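Local coordinates for protein superoxide dismutase (Clostridium difficile, PDB 3TJT) that probably protects the cell from superoxide by dismutating it to hydrogen peroxide and oxygen at an iron(III) centre, at residues A[72-75]-A[76-80]; A[178-181]-A[182-185]. All blocks are in the same frame, centred on the assembly; numbering follows the deposited sequence.

Contact 1. Residues A[72-75]-A[76-80]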
loop_
_atom_site.group_PDB
_atom_site.type_symbol
_atom_site.label_atom_id
_atom_site.label_comp_id
_atom_site.label_asym_id
_atom_site.label_seq_id
_atom_site.Cartn_x
_atom_site.Cartn_y
_atom_site.Cartn_z
ATOM N N ALA A 72 6.373 4.965 19.563
ATOM C CA ALA A 72 7.394 4.895 18.525
ATOM C C ALA A 72 6.814 4.578 17.146
ATOM O O ALA A 72 7.149 5.225 16.152
ATOM C CB ALA A 72 8.468 3.883 18.893
ATOM N N THR A 73 5.947 3.575 17.085
ATOM C CA THR A 73 5.386 3.165 15.802
ATOM C C THR A 73 4.420 4.206 15.247
ATOM O O THR A 73 4.457 4.524 14.059
ATOM C CB THR A 73 4.690 1.791 15.913
ATOM O OG1 THR A 73 5.682 0.793 16.166
ATOM C CG2 THR A 73 3.968 1.445 14.621
ATOM N N THR A 74 3.565 4.752 16.099
ATOM C CA THR A 74 2.596 5.729 15.622
ATOM C C THR A 74 3.314 6.989 15.145
ATOM O O THR A 74 2.890 7.617 14.179
ATOM C CB THR A 74 1.517 6.073 16.677
ATOM O OG1 THR A 74 0.574 6.994 16.114
ATOM C CG2 THR A 74 2.140 6.696 17.897
ATOM N N VAL A 75 4.413 7.349 15.802
ATOM C CA VAL A 75 5.192 8.491 15.325
ATOM C C VAL A 75 5.893 8.181 14.003
ATOM O O VAL A 75 5.903 9.009 13.097
ATOM C CB VAL A 75 6.188 9.008 16.381
ATOM C CG1 VAL A 75 7.086 10.085 15.770
ATOM C CG2 VAL A 75 5.432 9.564 17.588
ATOM N N ARG A 76 6.471 6.989 13.881
ATOM C CA ARG A 76 7.091 6.577 12.627
ATOM C C ARG A 76 6.098 6.746 11.474
ATOM O O ARG A 76 6.401 7.348 10.443
ATOM C CB ARG A 76 7.526 5.112 12.729
ATOM C CG ARG A 76 7.999 4.479 11.437
ATOM C CD ARG A 76 8.360 3.009 11.727
ATOM N NE ARG A 76 8.827 2.279 10.554
ATOM C CZ ARG A 76 9.277 1.027 10.603
ATOM N NH1 ARG A 76 9.322 0.386 11.768
ATOM N NH2 ARG A 76 9.689 0.416 9.500
ATOM N N ASN A 77 4.894 6.230 11.657
ATOM C CA ASN A 77 3.917 6.270 10.570
ATOM C C ASN A 77 3.368 7.665 10.289
ATOM O O ASN A 77 3.234 8.057 9.130
ATOM C CB ASN A 77 2.764 5.309 10.858
ATOM C CG ASN A 77 3.198 3.859 10.820
ATOM O OD1 ASN A 77 4.202 3.516 10.191
ATOM N ND2 ASN A 77 2.429 2.990 11.487
ATOM N N ASN A 78 3.061 8.415 11.341
ATOM C CA ASN A 78 2.342 9.671 11.163
ATOM C C ASN A 78 3.255 10.885 10.999
ATOM O O ASN A 78 2.970 11.765 10.193
ATOM C CB ASN A 78 1.306 9.849 12.270
ATOM C CG ASN A 78 0.213 8.792 12.195
ATOM O OD1 ASN A 78 0.132 7.879 13.030
ATOM N ND2 ASN A 78 -0.601 8.883 11.163
ATOM N N ALA A 79 4.361 10.933 11.741
ATOM C CA ALA A 79 5.385 11.939 11.441
ATOM C C ALA A 79 5.948 11.653 10.057
ATOM O O ALA A 79 6.261 12.569 9.309
ATOM C CB ALA A 79 6.508 11.943 12.493
ATOM N N GLY A 80 6.079 10.373 9.719
ATOM C CA GLY A 80 6.500 10.001 8.381
ATOM C C GLY A 80 5.547 10.572 7.342
ATOM O O GLY A 80 5.972 11.220 6.376
HETATM O O HOH W 1 8.231 0.992 14.661
#
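Thr73 meets Asn77, and Val75 meets Ala79, one turn further on in the first two turns of helix 72-90, a local i to i+4 contact within the alpha-hairpin domain of this iron/manganese superoxide dismutase. The turns are built by consecutive backbone bonds. Arg76 N donates to Ala72 O at 3.0 Å and Asn77 N to Thr73 O at 3.0 Å, both fairly straight, whereas the bond from Ala79 N to Val75 O is short but more bent, with an N-H...O angle of 137°. On the buried face CG1 of Val75, swung anti to its own backbone N (chi1 173°), lies against CB of Ala79 at 3.8 Å. Thr73 and Asn77 run side by side in the same direction, the methyl CG2 of Thr73 lying 3.8 Å from ND2 of Asn77. Arg76 stretches out fully from CG to NE, leading outward from the helix, and a water joins its NH1 (3.2 Å) to OG1 of Thr73 (3.0 Å); the water lies in the guanidinium plane, at its edge, and accepts from NH1. NE of the same arginine forms a salt bridge with Asp153, which holds the long chain at a second point. Around these turns, Val75 and Ala79 pack on helix 57-62, Thr74 and Asn78 touch helix 24-46, and Asn77 reaches Phe129 of the second subunit.

Contact 2. Residues A[178-181]-A[182-185]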
loop_
_atom_site.group_PDB
_atom_site.type_symbol
_atom_site.label_atom_id
_atom_site.label_comp_id
_atom_site.label_asym_id
_atom_site.label_seq_id
_atom_site.Cartn_x
_atom_site.Cartn_y
_atom_site.Cartn_z
ATOM N N GLN A 178 -5.480 4.704 -12.507
ATOM C CA GLN A 178 -5.852 3.370 -12.030
ATOM C C GLN A 178 -4.588 2.537 -11.838
ATOM O O GLN A 178 -3.661 3.005 -11.173
ATOM C CB GLN A 178 -6.872 2.709 -12.964
ATOM C CG GLN A 178 -8.211 3.464 -13.001
ATOM C CD GLN A 178 -8.201 4.645 -13.970
ATOM O OE1 GLN A 178 -7.904 4.487 -15.151
ATOM N NE2 GLN A 178 -8.531 5.834 -13.468
ATOM N N ASN A 179 -4.525 1.342 -12.423
ATOM C CA ASN A 179 -3.364 0.456 -12.238
ATOM C C ASN A 179 -2.110 0.866 -13.002
ATOM O O ASN A 179 -1.043 0.256 -12.841
ATOM C CB ASN A 179 -3.717 -0.967 -12.665
ATOM C CG ASN A 179 -4.082 -1.042 -14.128
ATOM O OD1 ASN A 179 -5.082 -0.460 -14.556
ATOM N ND2 ASN A 179 -3.265 -1.732 -14.909
ATOM N N ARG A 180 -2.242 1.863 -13.871
ATOM C CA ARG A 180 -1.156 2.225 -14.780
ATOM C C ARG A 180 -0.142 3.144 -14.097
ATOM O O ARG A 180 0.044 4.301 -14.492
ATOM C CB ARG A 180 -1.727 2.858 -16.066
ATOM C CG ARG A 180 -2.777 1.953 -16.750
ATOM C CD ARG A 180 -3.364 2.588 -18.020
ATOM N NE ARG A 180 -3.964 3.894 -17.750
ATOM C CZ ARG A 180 -5.157 4.070 -17.195
ATOM N NH1 ARG A 180 -5.884 3.021 -16.837
ATOM N NH2 ARG A 180 -5.621 5.294 -16.983
ATOM N N ARG A 181 0.530 2.619 -13.076
ATOM C CA ARG A 181 1.480 3.433 -12.322
ATOM C C ARG A 181 2.587 3.984 -13.226
ATOM O O ARG A 181 3.076 5.101 -13.022
ATOM C CB ARG A 181 2.078 2.645 -11.146
ATOM C CG ARG A 181 2.891 3.534 -10.196
ATOM C CD ARG A 181 3.849 2.709 -9.316
ATOM N NE ARG A 181 3.128 1.895 -8.343
ATOM C CZ ARG A 181 3.724 1.057 -7.496
ATOM N NH1 ARG A 181 5.049 0.941 -7.493
ATOM N NH2 ARG A 181 2.998 0.341 -6.647
ATOM N N ASN A 182 2.976 3.206 -14.231
ATOM C CA ASN A 182 3.993 3.652 -15.182
ATOM C C ASN A 182 3.666 5.001 -15.833
ATOM O O ASN A 182 4.559 5.819 -16.039
ATOM C CB ASN A 182 4.255 2.593 -16.260
ATOM C CG ASN A 182 3.111 2.477 -17.251
ATOM O OD1 ASN A 182 1.987 2.136 -16.883
ATOM N ND2 ASN A 182 3.387 2.788 -18.511
ATOM N N GLU A 183 2.396 5.229 -16.159
ATOM C CA GLU A 183 1.993 6.480 -16.799
ATOM C C GLU A 183 2.037 7.639 -15.817
ATOM O O GLU A 183 2.400 8.758 -16.177
ATOM C CB GLU A 183 0.590 6.357 -17.399
ATOM C CG GLU A 183 0.521 5.371 -18.556
ATOM C CD GLU A 183 -0.896 5.135 -19.054
ATOM O OE1 GLU A 183 -1.830 5.763 -18.525
ATOM O OE2 GLU A 183 -1.070 4.308 -19.975
ATOM N N TYR A 184 1.653 7.366 -14.576
ATOM C CA TYR A 184 1.737 8.351 -13.505
ATOM C C TYR A 184 3.185 8.784 -13.295
ATOM O O TYR A 184 3.483 9.977 -13.201
ATOM C CB TYR A 184 1.180 7.744 -12.220
ATOM C CG TYR A 184 1.490 8.482 -10.929
ATOM C CD1 TYR A 184 1.020 9.772 -10.697
ATOM C CD2 TYR A 184 2.210 7.855 -9.916
ATOM C CE1 TYR A 184 1.280 10.430 -9.481
ATOM C CE2 TYR A 184 2.476 8.488 -8.719
ATOM C CZ TYR A 184 2.013 9.773 -8.502
ATOM O OH TYR A 184 2.280 10.375 -7.296
ATOM N N ILE A 185 4.082 7.808 -13.222
ATOM C CA ILE A 185 5.496 8.099 -12.987
ATOM C C ILE A 185 6.066 8.957 -14.112
ATOM O O ILE A 185 6.709 9.981 -13.870
ATOM C CB ILE A 185 6.316 6.805 -12.842
ATOM C CG1 ILE A 185 5.854 6.040 -11.594
ATOM C CG2 ILE A 185 7.806 7.125 -12.775
ATOM C CD1 ILE A 185 6.272 4.569 -11.575
HETATM O O HOH W 2 -4.316 7.511 -18.280
#
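The start of helix 181-188, with Arg180 at its N-cap position and at the centre of an inverse gamma turn, is where Arg180 and Glu183 pair across the first turn. Arg180 O accepts from Glu183 N at 3.0 Å, the donor standing well above the carbonyl plane, and weakly from Tyr184 N. The next bond, Ile185 N to Arg181 O at 2.9 Å, runs nearly along the C=O axis and continues the helix. Arg180 NE donates to Glu183 OE1 at 2.9 Å in a salt bridge; the oxygen lies in the guanidinium plane but is met from above the carboxylate plane, the two flat groups being turned 56° apart. A bend at chi3 (-57°) turns the guanidinium out of line with the rest of the arginine chain. The far end of the guanidinium, NH1 and NH2, grips Gln178 OE1, each at 3.0 Å and from one face of the amide. One residue on, CG and CD of Arg181 rest on CD1 of Ile185 at 3.8 Å, while the arginine's nitrogens bond to Tyr173 OH and to the carbonyls of Ala125 and Val128. Tyr184 OH bonds to the backbone of the iron ligand Asp167. With all three guanidinium nitrogens of Arg180 engaged and a water bridging NH2 to Glu183 OE1, its rotation is restrained, and the pairing probably favours an ionised Glu183.

From the N terminus, the chain first reaches contact 1, in the opening turns of helix 72-90 in the alpha-hairpin domain; it then passes helices 101-111 and 114-127 and the three-stranded antiparallel sheet before contact 2 in the C-terminal domain. The two lie in series, neither nested nor crossed; contact 1 stays within one helix and contact 2 joins the loop after helix 174-177 to the first turn of helix 181-188, so neither closes a long loop. The centres of contacts 1 and 2 lie about 28 Å apart, their nearest atoms about 14 Å. The iron site relates them: helix 72-90 goes on to its ligand His85, while contact 2 follows the ligands Asp167 and His171.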